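Local coordinates for protein biliverdin reductase (Synechocystis sp., PDB 5B3T) that probably reduces the tetrapyrrole biliverdin with NAD(P)H in heme degradation, binding the nucleotide as a Rossmann-fold member of the Gfo/Idh/MocA family, at residues L195-Q201 / L226-L232. Residue numbers count along the deposited sequence, not the author numbering.
Sequences LFGTVQQ and LQFNNGL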
ATOM      1  N   LEU A 195      -4.095   4.301  18.734  1.00 24.77           N
ATOM      2  CA  LEU A 195      -5.304   4.775  19.342  1.00 24.03           C
ATOM      3  C   LEU A 195      -6.421   3.763  19.476  1.00 23.30           C
ATOM      4  O   LEU A 195      -7.107   3.748  20.433  1.00 22.71           O
ATOM      5  CB  LEU A 195      -5.827   5.947  18.536  1.00 25.21           C
ATOM      6  CG  LEU A 195      -4.983   7.225  18.468  1.00 28.48           C
ATOM      7  CD1 LEU A 195      -5.055   7.955  17.147  1.00 27.86           C
ATOM      8  CD2 LEU A 195      -5.429   8.117  19.620  1.00 31.02           C
ATOM      9  N   PHE A 196      -6.602   2.923  18.480  1.00 21.41           N
ATOM     10  CA  PHE A 196      -7.697   1.963  18.486  1.00 20.24           C
ATOM     11  C   PHE A 196      -7.355   0.670  19.211  1.00 20.21           C
ATOM     12  O   PHE A 196      -8.261  -0.121  19.501  1.00 20.18           O
ATOM     13  CB  PHE A 196      -8.113   1.626  17.049  1.00 19.93           C
ATOM     14  CG  PHE A 196      -8.599   2.814  16.259  1.00 20.13           C
ATOM     15  CD1 PHE A 196      -8.994   3.978  16.900  1.00 19.60           C
ATOM     16  CD2 PHE A 196      -8.656   2.767  14.876  1.00 17.91           C
ATOM     17  CE1 PHE A 196      -9.440   5.070  16.181  1.00 19.30           C
ATOM     18  CE2 PHE A 196      -9.105   3.856  14.149  1.00 18.78           C
ATOM     19  CZ  PHE A 196      -9.496   5.011  14.803  1.00 18.21           C
ATOM     20  N   GLY A 197      -6.081   0.441  19.519  1.00 22.50           N
ATOM     21  CA  GLY A 197      -5.652  -0.860  19.983  1.00 20.23           C
ATOM     22  C   GLY A 197      -5.571  -1.826  18.817  1.00 21.34           C
ATOM     23  O   GLY A 197      -5.663  -1.446  17.647  1.00 21.24           O
ATOM     24  N   THR A 198      -5.404  -3.101  19.144  1.00 19.26           N
ATOM     25  CA  THR A 198      -5.316  -4.118  18.112  1.00 20.38           C
ATOM     26  C   THR A 198      -6.703  -4.669  17.786  1.00 22.36           C
ATOM     27  O   THR A 198      -7.660  -4.510  18.546  1.00 22.25           O
ATOM     28  CB  THR A 198      -4.372  -5.245  18.544  1.00 20.89           C
ATOM     29  OG1 THR A 198      -4.810  -5.775  19.799  1.00 19.36           O
ATOM     30  CG2 THR A 198      -2.945  -4.730  18.690  1.00 19.55           C
ATOM     31  N   VAL A 199      -6.808  -5.304  16.619  1.00 19.68           N
ATOM     32  CA  VAL A 199      -8.035  -5.996  16.245  1.00 21.98           C
ATOM     33  C   VAL A 199      -8.242  -7.177  17.185  1.00 24.18           C
ATOM     34  O   VAL A 199      -7.329  -7.981  17.399  1.00 23.00           O
ATOM     35  CB  VAL A 199      -7.967  -6.459  14.782  1.00 22.06           C
ATOM     36  CG1 VAL A 199      -9.164  -7.324  14.455  1.00 23.09           C
ATOM     37  CG2 VAL A 199      -7.892  -5.267  13.832  1.00 19.97           C
ATOM     38  N   GLN A 200      -9.451  -7.307  17.724  1.00 24.67           N
ATOM     39  CA  GLN A 200      -9.763  -8.403  18.640  1.00 27.94           C
ATOM     40  C   GLN A 200     -10.720  -9.459  18.071  1.00 27.66           C
ATOM     41  O   GLN A 200     -10.681 -10.619  18.479  1.00 29.28           O
ATOM     42  CB  GLN A 200     -10.322  -7.853  19.956  1.00 28.15           C
ATOM     43  CG  GLN A 200     -10.289  -8.846  21.107  1.00 33.89           C
ATOM     44  CD  GLN A 200      -8.880  -9.135  21.587  1.00 43.80           C
ATOM     45  OE1 GLN A 200      -8.540  -8.871  22.740  1.00 50.58           O
ATOM     46  NE2 GLN A 200      -8.053  -9.680  20.704  1.00 39.09           N
ATOM     47  N   GLN A 201     -11.557  -9.087  17.134  1.00 26.83           N
ATOM     48  CA  GLN A 201     -12.513 -10.006  16.547  1.00 28.47           C
ATOM     49  C   GLN A 201     -12.709  -9.647  15.080  1.00 26.96           C
ATOM     50  O   GLN A 201     -12.663  -8.519  14.750  1.00 23.39           O
ATOM     51  CB  GLN A 201     -13.841  -9.951  17.314  1.00 30.65           C
ATOM     52  CG  GLN A 201     -14.858 -10.982  16.892  1.00 34.26           C
ATOM     53  CD  GLN A 201     -15.823 -11.357  17.989  1.00 43.50           C
ATOM     54  OE1 GLN A 201     -15.424 -11.698  19.067  1.00 48.48           O
ATOM     55  NE2 GLN A 201     -17.100 -11.254  17.721  1.00 44.29           N
ATOM     56  N   LEU A 226     -14.855  -5.609  11.855  1.00 19.15           N
ATOM     57  CA  LEU A 226     -13.773  -5.720  12.822  1.00 20.06           C
ATOM     58  C   LEU A 226     -14.196  -5.145  14.164  1.00 21.12           C
ATOM     59  O   LEU A 226     -14.888  -4.123  14.227  1.00 20.48           O
ATOM     60  CB  LEU A 226     -12.523  -4.982  12.336  1.00 17.57           C
ATOM     61  CG  LEU A 226     -12.001  -5.272  10.928  1.00 20.24           C
ATOM     62  CD1 LEU A 226     -10.808  -4.383  10.622  1.00 19.39           C
ATOM     63  CD2 LEU A 226     -11.626  -6.734  10.774  1.00 22.14           C
ATOM     64  N   GLN A 227     -13.760  -5.800  15.235  1.00 21.52           N
ATOM     65  CA  GLN A 227     -13.902  -5.277  16.586  1.00 21.94           C
ATOM     66  C   GLN A 227     -12.514  -5.071  17.171  1.00 23.02           C
ATOM     67  O   GLN A 227     -11.716  -6.014  17.238  1.00 23.25           O
ATOM     68  CB  GLN A 227     -14.742  -6.209  17.460  1.00 25.41           C
ATOM     69  CG  GLN A 227     -16.162  -6.367  16.952  1.00 28.65           C
ATOM     70  CD  GLN A 227     -17.030  -7.201  17.868  1.00 35.97           C
ATOM     71  OE1 GLN A 227     -17.767  -8.074  17.414  1.00 37.21           O
ATOM     72  NE2 GLN A 227     -16.951  -6.932  19.164  1.00 34.34           N
ATOM     73  N   PHE A 228     -12.225  -3.841  17.574  1.00 19.58           N
ATOM     74  CA  PHE A 228     -10.943  -3.485  18.156  1.00 20.60           C
ATOM     75  C   PHE A 228     -11.002  -3.583  19.672  1.00 24.65           C
ATOM     76  O   PHE A 228     -12.074  -3.656  20.279  1.00 23.44           O
ATOM     77  CB  PHE A 228     -10.525  -2.073  17.746  1.00 19.06           C
ATOM     78  CG  PHE A 228     -10.154  -1.948  16.301  1.00 20.48           C
ATOM     79  CD1 PHE A 228     -11.132  -1.980  15.319  1.00 18.75           C
ATOM     80  CD2 PHE A 228      -8.832  -1.784  15.921  1.00 19.92           C
ATOM     81  CE1 PHE A 228     -10.801  -1.859  13.985  1.00 17.64           C
ATOM     82  CE2 PHE A 228      -8.492  -1.660  14.583  1.00 18.35           C
ATOM     83  CZ  PHE A 228      -9.481  -1.699  13.615  1.00 18.03           C
ATOM     84  N   ASN A 229      -9.819  -3.568  20.282  1.00 25.03           N
ATOM     85  CA  ASN A 229      -9.732  -3.833  21.711  1.00 25.68           C
ATOM     86  C   ASN A 229     -10.267  -2.684  22.542  1.00 24.58           C
ATOM     87  O   ASN A 229     -10.824  -2.911  23.621  1.00 27.20           O
ATOM     88  CB  ASN A 229      -8.291  -4.135  22.096  1.00 26.64           C
ATOM     89  CG  ASN A 229      -8.004  -5.600  22.072  1.00 34.27           C
ATOM     90  OD1 ASN A 229      -8.749  -6.371  22.663  1.00 35.58           O
ATOM     91  ND2 ASN A 229      -6.944  -6.002  21.378  1.00 30.14           N
ATOM     92  N   ASN A 230     -10.101  -1.454  22.071  1.00 24.32           N
ATOM     93  CA  ASN A 230     -10.609  -0.297  22.784  1.00 23.17           C
ATOM     94  C   ASN A 230     -12.055   0.027  22.414  1.00 22.60           C
ATOM     95  O   ASN A 230     -12.533   1.125  22.720  1.00 22.68           O
ATOM     96  CB  ASN A 230      -9.693   0.903  22.541  1.00 22.88           C
ATOM     97  CG  ASN A 230      -8.251   0.607  22.906  1.00 25.41           C
ATOM     98  OD1 ASN A 230      -7.954  -0.409  23.535  1.00 25.85           O
ATOM     99  ND2 ASN A 230      -7.347   1.492  22.509  1.00 23.32           N
ATOM    100  N   GLY A 231     -12.756  -0.906  21.764  1.00 20.90           N
ATOM    101  CA  GLY A 231     -14.190  -0.833  21.574  1.00 20.68           C
ATOM    102  C   GLY A 231     -14.643  -0.531  20.160  1.00 19.68           C
ATOM    103  O   GLY A 231     -15.835  -0.697  19.862  1.00 18.16           O
ATOM    104  N   LEU A 232     -13.742  -0.094  19.283  1.00 19.15           N
ATOM    105  CA  LEU A 232     -14.149   0.345  17.953  1.00 19.63           C
ATOM    106  C   LEU A 232     -14.721  -0.809  17.140  1.00 18.63           C
ATOM    107  O   LEU A 232     -14.138  -1.896  17.080  1.00 19.61           O
ATOM    108  CB  LEU A 232     -12.964   0.962  17.212  1.00 18.51           C
ATOM    109  CG  LEU A 232     -13.199   1.283  15.731  1.00 18.97           C
ATOM    110  CD1 LEU A 232     -14.304   2.316  15.553  1.00 16.80           C
ATOM    111  CD2 LEU A 232     -11.916   1.753  15.076  1.00 18.50           C
TER
HETATM  112  O   HOH W   1     -10.957   0.823  19.629  1.00 19.97           O
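One carbonyl serving two amides marks a classic beta bulge: Gln227 O accepts from Gln200 N at 2.7 Å and from Gln201 N at 3.1 Å, while Gln227 N donates to Gln201 O at 3.0 Å. The extra residue shifts the antiparallel register, so Val199, not Gln200, pairs with Phe228. Beyond the strand, Asn229 N reaches Thr198 O at 2.9 Å, and the side chain of Asn230 binds the end of the preceding helix, ND2 to Leu195 O at 3.1 Å. A water joins Phe196 O (2.9 Å) to Leu232 N (3.0 Å). The contact thus ties the helix-to-strand entry into the edge strand 199-210 to the type I turn Phe228–Gly231 that ends its hairpin partner, 217-228, in the large mixed sheet of the C-terminal alpha/beta domain. Gly197 makes the bend with positive phi; a beta carbon there would clash with Asn230 OD1. Apolar groups fill the inner side. Phe196 turns its edge to the face of Phe228 (centroids 5.8 Å apart, planes at 76°), and Val199 CG2 lies 4.1 Å from the Phe228 ring centroid, Leu232 CD2 3.6 Å from that of Phe196. Farther out, Val199 and Leu226 meet helix 309-325, and Phe196 and Leu232 rest on Val153.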